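Local coordinates for protein putative NADPH:quinone oxidoreductase (Ralstonia eutropha, PDB 3IUP) that probably catalyses the NADPH-dependent reduction of quinones or related carbonyl compounds and binds NADPH, at residues A[98-103]-A[114-120]; A[93-98]-A[121-127]. One frame throughout, in Å; residues are numbered along the deposited sequence.

Interaction 1: A[98-103]-A[114-120]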
loop_
_atom_site.group_PDB
_atom_site.type_symbol
_atom_site.label_atom_id
_atom_site.label_comp_id
_atom_site.label_asym_id
_atom_site.label_seq_id
_atom_site.Cartn_x
_atom_site.Cartn_y
_atom_site.Cartn_z
ATOM N N GLY A 98 -27.069 11.652 -11.360
ATOM C CA GLY A 98 -28.059 11.606 -12.433
ATOM C C GLY A 98 -28.305 12.953 -13.048
ATOM O O GLY A 98 -27.645 13.950 -12.713
ATOM N N ALA A 99 -29.284 12.996 -13.922
ATOM C CA ALA A 99 -29.537 14.206 -14.683
ATOM C C ALA A 99 -31.001 14.324 -14.949
ATOM O O ALA A 99 -31.728 13.313 -14.968
ATOM C CB ALA A 99 -28.744 14.176 -16.017
ATOM N N GLY A 100 -31.458 15.570 -15.081
ATOM C CA GLY A 100 -32.846 15.803 -15.386
ATOM C C GLY A 100 -33.122 17.272 -15.620
ATOM O O GLY A 100 -32.214 18.064 -15.892
ATOM N N VAL A 101 -34.383 17.636 -15.457
ATOM C CA VAL A 101 -34.832 18.992 -15.727
ATOM C C VAL A 101 -35.292 19.688 -14.442
ATOM O O VAL A 101 -35.983 19.097 -13.625
ATOM C CB VAL A 101 -35.958 18.978 -16.741
ATOM C CG1 VAL A 101 -36.480 20.414 -16.989
ATOM C CG2 VAL A 101 -35.463 18.362 -18.045
ATOM N N VAL A 102 -34.890 20.938 -14.276
ATOM C CA VAL A 102 -35.297 21.732 -13.127
ATOM C C VAL A 102 -36.695 22.247 -13.381
ATOM O O VAL A 102 -36.922 22.998 -14.339
ATOM C CB VAL A 102 -34.362 22.916 -12.857
ATOM C CG1 VAL A 102 -34.939 23.786 -11.719
ATOM C CG2 VAL A 102 -32.927 22.452 -12.489
ATOM N N VAL A 103 -37.623 21.800 -12.547
ATOM C CA VAL A 103 -39.046 22.105 -12.678
ATOM C C VAL A 103 -39.555 23.052 -11.599
ATOM O O VAL A 103 -40.644 23.608 -11.748
ATOM C CB VAL A 103 -39.917 20.810 -12.612
ATOM C CG1 VAL A 103 -39.615 19.901 -13.805
ATOM C CG2 VAL A 103 -39.705 20.084 -11.290
ATOM N N LEU A 114 -31.375 28.442 -12.641
ATOM C CA LEU A 114 -31.446 27.073 -13.109
ATOM C C LEU A 114 -32.819 26.678 -13.600
ATOM O O LEU A 114 -32.989 25.604 -14.177
ATOM C CB LEU A 114 -31.014 26.131 -11.973
ATOM C CG LEU A 114 -29.559 26.268 -11.483
ATOM C CD1 LEU A 114 -29.354 25.203 -10.421
ATOM C CD2 LEU A 114 -28.499 26.137 -12.588
HETATM N N MSE A 115 -33.831 27.506 -13.367
HETATM C CA MSE A 115 -35.176 27.118 -13.763
HETATM C C MSE A 115 -35.223 26.674 -15.227
HETATM O O MSE A 115 -34.718 27.358 -16.121
HETATM C CB MSE A 115 -36.180 28.267 -13.572
HETATM C CG MSE A 115 -37.606 27.834 -13.802
HETATM SE SE MSE A 115 -38.255 26.449 -12.620
HETATM C CE MSE A 115 -40.110 26.548 -13.246
ATOM N N GLY A 116 -35.797 25.494 -15.442
ATOM C CA GLY A 116 -35.994 24.963 -16.776
ATOM C C GLY A 116 -34.779 24.372 -17.433
ATOM O O GLY A 116 -34.908 23.789 -18.510
ATOM N N LYS A 117 -33.624 24.441 -16.774
ATOM C CA LYS A 117 -32.400 23.898 -17.322
ATOM C C LYS A 117 -32.296 22.387 -17.120
ATOM O O LYS A 117 -32.850 21.816 -16.188
ATOM C CB LYS A 117 -31.203 24.592 -16.702
ATOM C CG LYS A 117 -31.206 26.124 -16.918
ATOM C CD LYS A 117 -30.122 26.567 -17.804
ATOM C CE LYS A 117 -30.060 28.090 -17.889
ATOM N NZ LYS A 117 -31.219 28.575 -18.654
ATOM N N THR A 118 -31.553 21.783 -18.034
ATOM C CA THR A 118 -31.119 20.409 -17.917
ATOM C C THR A 118 -29.807 20.414 -17.173
ATOM O O THR A 118 -28.817 21.049 -17.605
ATOM C CB THR A 118 -31.004 19.739 -19.310
ATOM O OG1 THR A 118 -32.297 19.760 -19.905
ATOM C CG2 THR A 118 -30.551 18.266 -19.170
ATOM N N VAL A 119 -29.816 19.695 -16.050
ATOM C CA VAL A 119 -28.707 19.636 -15.114
ATOM C C VAL A 119 -28.332 18.203 -14.751
ATOM O O VAL A 119 -29.137 17.298 -14.879
ATOM C CB VAL A 119 -29.038 20.417 -13.804
ATOM C CG1 VAL A 119 -29.348 21.907 -14.138
ATOM C CG2 VAL A 119 -30.151 19.759 -12.978
ATOM N N ALA A 120 -27.093 18.047 -14.281
ATOM C CA ALA A 120 -26.614 16.818 -13.622
ATOM C C ALA A 120 -26.265 17.159 -12.187
ATOM O O ALA A 120 -25.861 18.294 -11.872
ATOM C CB ALA A 120 -25.377 16.227 -14.361
#
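Gly100 and Val119 pair through two backbone hydrogen bonds, Gly100 N to Val119 O and Val119 N to Gly100 O, both 2.9 Å. This closed ring marks a hydrogen-bonded antiparallel pair; Ala99 with Ala120 and Val101 with Thr118 are the non-hydrogen-bonded pairs beside it. Val102 N continues the series to Lys117 O at 2.9 Å. The last bond, Gly116 N to Val102 O, is more bent (136° at the hydrogen), and its donor is tilted from the carbonyl plane; Gly116 is the third residue of the type II turn from Leu114 to Lys117, where its positive phi fits. Val102 packs against that turn, its CB 3.3 Å from Leu114 O, while CG2, beside its own backbone N, meets Val119 CG2 at 3.9 Å. Selenomethionine Met115 bends at chi2 (61°), which brings its CE to 3.3 Å from Val103 O. On the face carrying Ala99, Val101, Thr118 and Ala120, Val101 CG2 lies obliquely against Thr118 OG1. Strand 34-43 flanks 98-103 on its other edge, Ala99 bonding to Glu40 and Ala41 and Val101 to Arg38, while Leu114 and Lys117 pack on strand 138-140 and Thr118 on Pro147.

Interaction 2: A[93-98]-A[121-127]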
loop_
_atom_site.group_PDB
_atom_site.type_symbol
_atom_site.label_atom_id
_atom_site.label_comp_id
_atom_site.label_asym_id
_atom_site.label_seq_id
_atom_site.Cartn_x
_atom_site.Cartn_y
_atom_site.Cartn_z
ATOM N N PRO A 93 -31.840 5.523 0.511
ATOM C CA PRO A 93 -31.977 5.907 -0.865
ATOM C C PRO A 93 -30.737 5.485 -1.651
ATOM O O PRO A 93 -29.672 5.265 -1.071
ATOM C CB PRO A 93 -32.097 7.438 -0.793
ATOM C CG PRO A 93 -32.106 7.808 0.602
ATOM C CD PRO A 93 -31.572 6.674 1.391
ATOM N N VAL A 94 -30.857 5.365 -2.965
ATOM C CA VAL A 94 -29.754 4.835 -3.760
ATOM C C VAL A 94 -29.573 5.702 -4.991
ATOM O O VAL A 94 -30.527 6.326 -5.468
ATOM C CB VAL A 94 -30.024 3.353 -4.141
ATOM C CG1 VAL A 94 -28.845 2.776 -4.954
ATOM C CG2 VAL A 94 -30.244 2.520 -2.902
ATOM N N GLY A 95 -28.348 5.734 -5.511
ATOM C CA GLY A 95 -28.039 6.367 -6.767
ATOM C C GLY A 95 -27.235 7.622 -6.549
ATOM O O GLY A 95 -27.765 8.635 -6.101
ATOM N N ASN A 96 -25.940 7.561 -6.869
ATOM C CA ASN A 96 -25.043 8.694 -6.630
ATOM C C ASN A 96 -25.350 9.884 -7.498
ATOM O O ASN A 96 -25.368 11.004 -7.005
ATOM C CB ASN A 96 -23.570 8.326 -6.876
ATOM C CG ASN A 96 -22.966 7.577 -5.728
ATOM O OD1 ASN A 96 -22.985 8.062 -4.596
ATOM N ND2 ASN A 96 -22.366 6.413 -6.004
ATOM N N GLU A 97 -25.541 9.653 -8.794
ATOM C CA GLU A 97 -25.536 10.721 -9.774
ATOM C C GLU A 97 -26.673 10.549 -10.760
ATOM O O GLU A 97 -27.176 9.436 -10.963
ATOM C CB GLU A 97 -24.191 10.763 -10.566
ATOM C CG GLU A 97 -23.944 9.591 -11.471
ATOM C CD GLU A 97 -22.614 9.633 -12.235
ATOM O OE1 GLU A 97 -22.061 10.748 -12.427
ATOM O OE2 GLU A 97 -22.203 8.543 -12.726
ATOM N N GLY A 98 -27.069 11.652 -11.360
ATOM C CA GLY A 98 -28.059 11.606 -12.433
ATOM C C GLY A 98 -28.305 12.953 -13.048
ATOM O O GLY A 98 -27.645 13.950 -12.713
ATOM N N ALA A 121 -26.396 16.190 -11.306
ATOM C CA ALA A 121 -25.986 16.361 -9.888
ATOM C C ALA A 121 -25.464 15.074 -9.350
ATOM O O ALA A 121 -25.928 14.010 -9.777
ATOM C CB ALA A 121 -27.159 16.833 -9.046
ATOM N N ILE A 122 -24.526 15.130 -8.384
ATOM C CA ILE A 122 -24.109 13.934 -7.669
ATOM C C ILE A 122 -24.659 14.016 -6.241
ATOM O O ILE A 122 -23.971 13.998 -5.274
ATOM C CB ILE A 122 -22.560 13.590 -7.766
ATOM C CG1 ILE A 122 -22.250 12.228 -7.137
ATOM C CG2 ILE A 122 -21.707 14.630 -7.146
ATOM C CD1 ILE A 122 -20.904 11.617 -7.541
ATOM N N GLY A 123 -25.954 14.053 -6.150
ATOM C CA GLY A 123 -26.624 14.390 -4.894
ATOM C C GLY A 123 -26.878 13.198 -4.014
ATOM O O GLY A 123 -27.260 13.363 -2.858
ATOM N N GLY A 124 -26.717 11.978 -4.544
ATOM C CA GLY A 124 -27.262 10.823 -3.852
ATOM C C GLY A 124 -28.780 10.784 -4.026
ATOM O O GLY A 124 -29.435 11.796 -4.409
ATOM N N ALA A 125 -29.357 9.623 -3.725
ATOM C CA ALA A 125 -30.811 9.420 -3.836
ATOM C C ALA A 125 -31.332 9.785 -5.232
ATOM O O ALA A 125 -32.457 10.273 -5.410
ATOM C CB ALA A 125 -31.579 10.224 -2.740
HETATM N N MSE A 126 -30.545 9.473 -6.254
HETATM C CA MSE A 126 -30.948 9.855 -7.620
HETATM C C MSE A 126 -31.869 8.858 -8.293
HETATM O O MSE A 126 -32.433 9.176 -9.349
HETATM C CB MSE A 126 -29.755 10.173 -8.518
HETATM C CG MSE A 126 -28.743 11.127 -7.932
HETATM SE SE MSE A 126 -29.554 12.927 -7.683
HETATM C CE MSE A 126 -29.714 13.379 -9.408
ATOM N N TYR A 127 -32.070 7.682 -7.690
ATOM C CA TYR A 127 -33.054 6.717 -8.198
ATOM C C TYR A 127 -34.435 7.100 -7.610
ATOM O O TYR A 127 -34.961 6.462 -6.687
ATOM C CB TYR A 127 -32.725 5.276 -7.869
ATOM C CG TYR A 127 -31.390 4.803 -8.401
ATOM C CD1 TYR A 127 -30.654 5.522 -9.339
ATOM C CD2 TYR A 127 -30.829 3.636 -7.901
ATOM C CE1 TYR A 127 -29.419 5.051 -9.775
ATOM C CE2 TYR A 127 -29.612 3.176 -8.332
ATOM C CZ TYR A 127 -28.904 3.875 -9.299
ATOM O OH TYR A 127 -27.671 3.415 -9.673
HETATM O O HOH W 1 -27.937 7.612 -2.309
HETATM O O HOH W 2 -33.416 6.329 -3.956
#
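Tyr127 lays one ring face over the backbone at Gly95, whose CA stands 3.6 Å from the ring centroid and 12° off the normal, a CH-pi contact. Gly95 thus presents its CA to the centre of the face, with Val94 C nearer the rim. Val94 crosses obliquely at the rim: CG1, anti to its backbone N (chi1 -179°), reaches Tyr127 CE2 at 3.5 Å. Tyr127 is fixed by its backbone N, which bonds Val94 O at 3.0 Å in the carbonyl plane, and at the far end of the side chain by its hydroxyl, which bonds Pro43 O. Selenomethionine Met126 sets CG 3.2 Å from Gly95 O; bends at chi2 and chi3 then curl CE back to 3.7 Å from Gly98 N. Gly95 O also accepts Met126 N, and Asn96 O accepts Gly124 N from above its carbonyl plane. Pro93 CB and Ala125 CB press together at 3.4 Å, tighter than usual, beside a water that accepts from Ala125 N. The Glu97 carboxylate bonds Phe154 N and Val155 N through OE1 and Asn45 ND2 through OE2. The paired bonds of Gly98 with Ala121 end a regular antiparallel pairing, beyond which two irregular loops zip together backbone to backbone; both belong to the GroES-like domain of the medium-chain dehydrogenase/reductase type, with the side chain of Glu97 about 8 Å from a bound NADPH.

From the N terminus, the chain leaves strand 90-93 through the loop 93-98, runs along strand 98-105, passes helix 109-112 and turns at 114-117 before returning along 118-121 and the loop 121-127. Interaction 1 closes the inner excursion, with 10 residues between its segments; interaction 2 closes the outer one, with 22, and so encloses the first. They share Gly98, where strand pairing gives way to loop pairing, and their centres lie 14 Å apart. Interaction 1 belongs to the mixed sheet beside strand 34-43, whereas interaction 2 reaches strand 4-12 through Tyr127 and helix 46-53 through Asn96, joining the antiparallel sheet of strand 4-12 to the mixed sheet.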